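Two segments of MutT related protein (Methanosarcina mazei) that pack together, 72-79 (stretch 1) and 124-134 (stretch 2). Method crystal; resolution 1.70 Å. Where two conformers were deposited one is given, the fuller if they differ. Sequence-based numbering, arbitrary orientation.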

ATOM      1  N   ILE A  72       8.831 -14.662  16.773  1.00 15.99           N
ATOM      2  CA  ILE A  72       8.333 -15.281  15.541  1.00 16.64           C
ATOM      3  C   ILE A  72       7.380 -16.422  15.883  1.00 17.22           C
ATOM      4  O   ILE A  72       7.687 -17.242  16.747  1.00 19.81           O
ATOM      5  CB  ILE A  72       9.500 -15.794  14.684  1.00 16.79           C
ATOM      6  CG1 ILE A  72      10.363 -14.629  14.218  1.00 23.23           C
ATOM      7  CG2 ILE A  72       8.981 -16.612  13.502  1.00 19.68           C
ATOM      8  CD1 ILE A  72      11.790 -15.022  13.977  1.00 24.60           C
ATOM      9  N   ALA A  73       6.218 -16.457  15.222  1.00 13.37           N
ATOM     10  CA  ALA A  73       5.187 -17.462  15.469  1.00 14.13           C
ATOM     11  C   ALA A  73       5.309 -18.648  14.512  1.00 17.46           C
ATOM     12  O   ALA A  73       4.817 -19.731  14.793  1.00 17.93           O
ATOM     13  CB  ALA A  73       3.828 -16.850  15.365  1.00 18.26           C
ATOM     14  N   GLY A  74       5.946 -18.407  13.376  1.00 15.09           N
ATOM     15  CA  GLY A  74       6.162 -19.444  12.364  1.00 13.86           C
ATOM     16  C   GLY A  74       6.289 -18.875  10.961  1.00 15.89           C
ATOM     17  O   GLY A  74       6.573 -17.690  10.769  1.00 14.00           O
ATOM     18  N   GLN A  75       6.003 -19.735   9.988  1.00 17.26           N
ATOM     19  CA  GLN A  75       6.299 -19.510   8.577  0.50 16.98           C
ATOM     20  C   GLN A  75       5.100 -19.942   7.754  1.00 17.51           C
ATOM     21  O   GLN A  75       4.512 -20.976   8.064  1.00 17.47           O
ATOM     22  CB  GLN A  75       7.526 -20.384   8.228  0.50 20.29           C
ATOM     23  CG  GLN A  75       7.865 -20.598   6.764  0.50 25.91           C
ATOM     24  CD  GLN A  75       7.124 -21.764   6.122  0.50 14.76           C
ATOM     25  OE1 GLN A  75       6.747 -21.684   4.955  0.50 35.66           O
ATOM     26  NE2 GLN A  75       6.915 -22.854   6.876  0.50 22.60           N
ATOM     27  N   VAL A  76       4.770 -19.204   6.690  1.00 13.89           N
ATOM     28  CA  VAL A  76       3.849 -19.716   5.695  1.00 18.29           C
ATOM     29  C   VAL A  76       4.464 -19.426   4.321  1.00 17.39           C
ATOM     30  O   VAL A  76       5.032 -18.354   4.111  1.00 15.54           O
ATOM     31  CB  VAL A  76       2.401 -19.157   5.858  1.00 23.27           C
ATOM     32  CG1 VAL A  76       2.341 -17.685   5.600  1.00 21.43           C
ATOM     33  CG2 VAL A  76       1.456 -19.855   4.928  1.00 28.22           C
ATOM     34  N   ASN A  77       4.400 -20.406   3.425  1.00 18.94           N
ATOM     35  CA  ASN A  77       4.891 -20.261   2.052  0.50 15.81           C
ATOM     36  C   ASN A  77       3.744 -20.548   1.087  1.00 19.42           C
ATOM     37  O   ASN A  77       2.980 -21.496   1.309  1.00 18.34           O
ATOM     38  CB  ASN A  77       6.028 -21.251   1.752  0.50 21.89           C
ATOM     39  CG  ASN A  77       7.229 -21.092   2.668  0.50 18.50           C
ATOM     40  OD1 ASN A  77       7.614 -19.985   3.039  0.50 19.63           O
ATOM     41  ND2 ASN A  77       7.841 -22.219   3.023  0.50 32.90           N
ATOM     42  N   PHE A  78       3.622 -19.769   0.020  1.00 16.09           N
ATOM     43  CA  PHE A  78       2.575 -20.050  -0.974  1.00 17.31           C
ATOM     44  C   PHE A  78       2.947 -19.461  -2.324  1.00 16.59           C
ATOM     45  O   PHE A  78       3.665 -18.444  -2.408  1.00 17.75           O
ATOM     46  CB  PHE A  78       1.191 -19.543  -0.526  1.00 20.14           C
ATOM     47  CG  PHE A  78       1.140 -18.087  -0.160  1.00 15.59           C
ATOM     48  CD1 PHE A  78       0.749 -17.128  -1.080  1.00 16.37           C
ATOM     49  CD2 PHE A  78       1.449 -17.669   1.160  1.00 17.45           C
ATOM     50  CE1 PHE A  78       0.691 -15.775  -0.736  1.00 30.83           C
ATOM     51  CE2 PHE A  78       1.394 -16.337   1.511  1.00 17.28           C
ATOM     52  CZ  PHE A  78       1.012 -15.376   0.560  1.00 18.94           C
ATOM     53  N   GLU A  79       2.432 -20.110  -3.364  1.00 14.72           N
ATOM     54  CA  GLU A  79       2.684 -19.676  -4.725  1.00 15.22           C
ATOM     55  C   GLU A  79       1.533 -18.819  -5.270  1.00 15.47           C
ATOM     56  O   GLU A  79       0.352 -19.147  -5.116  1.00 14.84           O
ATOM     57  CB  GLU A  79       2.936 -20.892  -5.614  1.00 18.60           C
ATOM     58  CG  GLU A  79       3.278 -20.555  -7.053  1.00 22.76           C
ATOM     59  CD  GLU A  79       3.676 -21.768  -7.885  1.00 27.41           C
ATOM     60  OE1 GLU A  79       3.391 -22.917  -7.477  1.00 41.43           O
ATOM     61  OE2 GLU A  79       4.286 -21.570  -8.951  1.00 25.88           O
TER
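Stretch 2 124-134: AYFRDFFERFD

Stretch 2 is helical throughout, each amide from Asp128 onward bonding to the carbonyl four residues earlier, and it lies along the strand of stretch 1, running the opposite way. The two are nearly antiparallel, with a crossing angle of 159° and axes 8.5 Å apart at their closest. Thus the order is reversed: Phe129 CA is 6.3 Å from Val76 CA, and, further along the helix but earlier in the strand, Phe133 CA is 7.2 Å from Ala73 CA.

Ala124 makes no contact with the strand; the packing begins with Tyr125, whose CA-to-CB bond points toward the strand. With chi1 in the p well, its flat ring stacks face to face on that of Phe78, centroids 3.9 Å apart and planes at 8°, so that Tyr125 CD1 lies 3.5 Å from Phe78 CD2. Tyr125 CB also rests 3.6 Å from Val76 CG2. Phe126 starts out sideways, but a long side chain lets its end reach inward, bringing CE1 to 4.1 Å from Val76 CG1. Val76, branched at CB, thereby touches two successive helix residues.

Arg127 is out of reach. Asp128 touches nothing on the strand but forms a salt bridge one turn on, its OD2 2.7 Å from Arg132 NH1. Phe129 points toward the strand and presents its ring edge to Gly74, with CE1 3.9 Å from Gly74 CA. A CB on Gly74 would come within 3.0 Å of Phe129 CE1, and the strand's backbone angles there independently call for glycine.

Phe130 and Glu131 stay clear of the strand. Arg132 is long and rich in donors: its NH2 hydrogen-bonds to Gln75 O at 2.8 Å, while water 1 accepts from both Arg132 NE (2.8 Å) and Gln75 N (3.0 Å). Finally, Phe133 CE1 packs 3.7 Å from Ala73 CB, a small methyl that also lies 4.1 Å from Phe129 CZ. Asp134 lies beyond reach.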

ATOM      1  N   ALA A 124      -6.078 -21.615   2.117  1.00 22.78           N
ATOM      2  CA  ALA A 124      -5.621 -22.899   2.675  1.00 21.02           C
ATOM      3  C   ALA A 124      -4.299 -22.819   3.417  1.00 20.49           C
ATOM      4  O   ALA A 124      -4.149 -23.422   4.474  1.00 21.21           O
ATOM      5  CB  ALA A 124      -5.565 -23.972   1.583  1.00 27.46           C
ATOM      6  N   TYR A 125      -3.374 -22.014   2.901  1.00 21.33           N
ATOM      7  CA  TYR A 125      -2.068 -21.860   3.540  1.00 21.98           C
ATOM      8  C   TYR A 125      -2.146 -21.218   4.931  1.00 19.08           C
ATOM      9  O   TYR A 125      -1.351 -21.566   5.809  1.00 24.98           O
ATOM     10  CB  TYR A 125      -1.067 -21.128   2.631  1.00 19.81           C
ATOM     11  CG  TYR A 125      -1.557 -19.825   2.055  1.00 23.03           C
ATOM     12  CD1 TYR A 125      -1.458 -18.648   2.779  1.00 23.64           C
ATOM     13  CD2 TYR A 125      -2.125 -19.770   0.783  1.00 22.32           C
ATOM     14  CE1 TYR A 125      -1.913 -17.454   2.260  1.00 20.71           C
ATOM     15  CE2 TYR A 125      -2.566 -18.584   0.247  1.00 23.97           C
ATOM     16  CZ  TYR A 125      -2.471 -17.419   1.004  1.00 28.42           C
ATOM     17  OH  TYR A 125      -2.907 -16.205   0.507  1.00 33.04           O
ATOM     18  N   PHE A 126      -3.093 -20.292   5.123  1.00 18.96           N
ATOM     19  CA  PHE A 126      -3.299 -19.700   6.446  1.00 20.93           C
ATOM     20  C   PHE A 126      -3.986 -20.687   7.393  1.00 23.34           C
ATOM     21  O   PHE A 126      -3.603 -20.791   8.555  1.00 20.77           O
ATOM     22  CB  PHE A 126      -4.093 -18.399   6.372  1.00 20.75           C
ATOM     23  CG  PHE A 126      -3.280 -17.202   5.937  1.00 20.86           C
ATOM     24  CD1 PHE A 126      -2.008 -16.974   6.450  1.00 28.34           C
ATOM     25  CD2 PHE A 126      -3.827 -16.266   5.060  1.00 26.07           C
ATOM     26  CE1 PHE A 126      -1.267 -15.854   6.062  1.00 28.88           C
ATOM     27  CE2 PHE A 126      -3.095 -15.141   4.670  1.00 25.71           C
ATOM     28  CZ  PHE A 126      -1.813 -14.941   5.172  1.00 25.04           C
ATOM     29  N   ARG A 127      -4.987 -21.408   6.883  1.00 20.63           N
ATOM     30  CA  ARG A 127      -5.654 -22.490   7.617  1.00 28.59           C
ATOM     31  C   ARG A 127      -4.606 -23.466   8.168  1.00 26.57           C
ATOM     32  O   ARG A 127      -4.585 -23.742   9.360  1.00 26.17           O
ATOM     33  CB  ARG A 127      -6.646 -23.216   6.688  1.00 25.86           C
ATOM     34  CG  ARG A 127      -7.674 -24.079   7.390  1.00 43.88           C
ATOM     35  CD  ARG A 127      -8.612 -24.762   6.383  1.00 38.91           C
ATOM     36  NE  ARG A 127      -9.347 -23.791   5.565  1.00 55.98           N
ATOM     37  CZ  ARG A 127      -9.283 -23.717   4.236  1.00 51.31           C
ATOM     38  NH1 ARG A 127      -9.988 -22.797   3.595  1.00 58.11           N
ATOM     39  NH2 ARG A 127      -8.532 -24.566   3.544  1.00 49.02           N
ATOM     40  N   ASP A 128      -3.744 -23.960   7.279  1.00 25.46           N
ATOM     41  CA  ASP A 128      -2.627 -24.839   7.632  0.60 23.41           C
ATOM     42  C   ASP A 128      -1.729 -24.210   8.704  1.00 25.77           C
ATOM     43  O   ASP A 128      -1.349 -24.867   9.678  1.00 25.86           O
ATOM     44  CB  ASP A 128      -1.812 -25.145   6.374  0.60 28.36           C
ATOM     45  CG  ASP A 128      -0.795 -26.247   6.579  0.60 33.89           C
ATOM     46  OD1 ASP A 128      -1.197 -27.390   6.891  0.60 40.00           O
ATOM     47  OD2 ASP A 128       0.411 -25.973   6.396  0.60 38.13           O
ATOM     48  N   PHE A 129      -1.391 -22.930   8.521  1.00 25.77           N
ATOM     49  CA  PHE A 129      -0.546 -22.236   9.495  1.00 22.90           C
ATOM     50  C   PHE A 129      -1.153 -22.302  10.886  1.00 21.64           C
ATOM     51  O   PHE A 129      -0.456 -22.609  11.850  1.00 22.82           O
ATOM     52  CB  PHE A 129      -0.289 -20.762   9.140  1.00 22.27           C
ATOM     53  CG  PHE A 129       0.356 -19.992  10.276  1.00 19.28           C
ATOM     54  CD1 PHE A 129       1.731 -20.057  10.469  1.00 23.41           C
ATOM     55  CD2 PHE A 129      -0.420 -19.263  11.193  1.00 19.38           C
ATOM     56  CE1 PHE A 129       2.336 -19.405  11.533  1.00 24.74           C
ATOM     57  CE2 PHE A 129       0.168 -18.603  12.255  1.00 19.77           C
ATOM     58  CZ  PHE A 129       1.554 -18.673  12.427  1.00 28.35           C
ATOM     59  N   PHE A 130      -2.442 -21.965  10.981  1.00 22.69           N
ATOM     60  CA  PHE A 130      -3.133 -21.945  12.275  1.00 23.64           C
ATOM     61  C   PHE A 130      -3.253 -23.336  12.882  1.00 22.74           C
ATOM     62  O   PHE A 130      -3.185 -23.480  14.091  1.00 25.89           O
ATOM     63  CB  PHE A 130      -4.491 -21.292  12.166  1.00 20.07           C
ATOM     64  CG  PHE A 130      -4.445 -19.793  12.232  1.00 18.94           C
ATOM     65  CD1 PHE A 130      -4.313 -19.146  13.457  1.00 19.97           C
ATOM     66  CD2 PHE A 130      -4.539 -19.025  11.066  1.00 16.83           C
ATOM     67  CE1 PHE A 130      -4.293 -17.757  13.530  1.00 31.11           C
ATOM     68  CE2 PHE A 130      -4.524 -17.635  11.132  1.00 20.19           C
ATOM     69  CZ  PHE A 130      -4.394 -17.003  12.369  1.00 19.65           C
ATOM     70  N   GLU A 131      -3.392 -24.352  12.040  1.00 25.14           N
ATOM     71  CA  GLU A 131      -3.425 -25.735  12.520  1.00 29.08           C
ATOM     72  C   GLU A 131      -2.078 -26.131  13.131  1.00 28.34           C
ATOM     73  O   GLU A 131      -2.028 -26.762  14.180  1.00 35.17           O
ATOM     74  CB  GLU A 131      -3.815 -26.690  11.389  1.00 31.74           C
ATOM     75  CG  GLU A 131      -4.860 -27.741  11.786  1.00 53.66           C
ATOM     76  CD  GLU A 131      -4.512 -28.490  13.068  1.00 67.34           C
ATOM     77  OE1 GLU A 131      -3.482 -29.198  13.090  1.00 75.06           O
ATOM     78  OE2 GLU A 131      -5.271 -28.367  14.056  1.00 72.46           O
ATOM     79  N   ARG A 132      -0.994 -25.712  12.482  1.00 26.84           N
ATOM     80  CA  ARG A 132       0.365 -25.939  12.949  1.00 23.12           C
ATOM     81  C   ARG A 132       0.681 -25.106  14.204  1.00 27.55           C
ATOM     82  O   ARG A 132       1.229 -25.627  15.171  1.00 28.76           O
ATOM     83  CB  ARG A 132       1.333 -25.634  11.786  1.00 23.58           C
ATOM     84  CG  ARG A 132       2.809 -25.668  12.083  1.00 27.40           C
ATOM     85  CD  ARG A 132       3.635 -25.599  10.771  1.00 33.36           C
ATOM     86  NE  ARG A 132       3.445 -24.359   9.993  1.00 37.79           N
ATOM     87  CZ  ARG A 132       2.762 -24.276   8.850  1.00 36.30           C
ATOM     88  NH1 ARG A 132       2.185 -25.357   8.341  1.00 39.36           N
ATOM     89  NH2 ARG A 132       2.645 -23.117   8.212  1.00 30.35           N
ATOM     90  N   PHE A 133       0.317 -23.818  14.193  1.00 24.55           N
ATOM     91  CA  PHE A 133       0.496 -22.930  15.349  1.00 25.57           C
ATOM     92  C   PHE A 133      -0.183 -23.487  16.612  1.00 27.75           C
ATOM     93  O   PHE A 133       0.402 -23.468  17.694  1.00 29.42           O
ATOM     94  CB  PHE A 133      -0.057 -21.545  15.020  1.00 24.87           C
ATOM     95  CG  PHE A 133       0.122 -20.532  16.111  1.00 20.78           C
ATOM     96  CD1 PHE A 133       1.374 -19.972  16.365  1.00 23.56           C
ATOM     97  CD2 PHE A 133      -0.973 -20.119  16.877  1.00 26.63           C
ATOM     98  CE1 PHE A 133       1.536 -19.017  17.367  1.00 28.55           C
ATOM     99  CE2 PHE A 133      -0.822 -19.162  17.874  1.00 23.44           C
ATOM    100  CZ  PHE A 133       0.435 -18.617  18.124  1.00 28.96           C
ATOM    101  N   ASP A 134      -1.409 -23.975  16.441  1.00 26.05           N
ATOM    102  CA  ASP A 134      -2.217 -24.554  17.525  1.00 35.87           C
ATOM    103  C   ASP A 134      -1.518 -25.756  18.172  1.00 36.21           C
ATOM    104  O   ASP A 134      -1.466 -25.868  19.404  1.00 35.24           O
ATOM    105  CB  ASP A 134      -3.594 -24.962  16.987  1.00 32.27           C
ATOM    106  CG  ASP A 134      -4.516 -25.553  18.063  1.00 46.53           C
ATOM    107  OD1 ASP A 134      -4.539 -25.051  19.209  1.00 47.59           O
ATOM    108  OD2 ASP A 134      -5.247 -26.515  17.739  1.00 58.46           O
TER
HETATM  109  O   HOH W   1       4.952 -22.312  11.156  1.00 25.31           O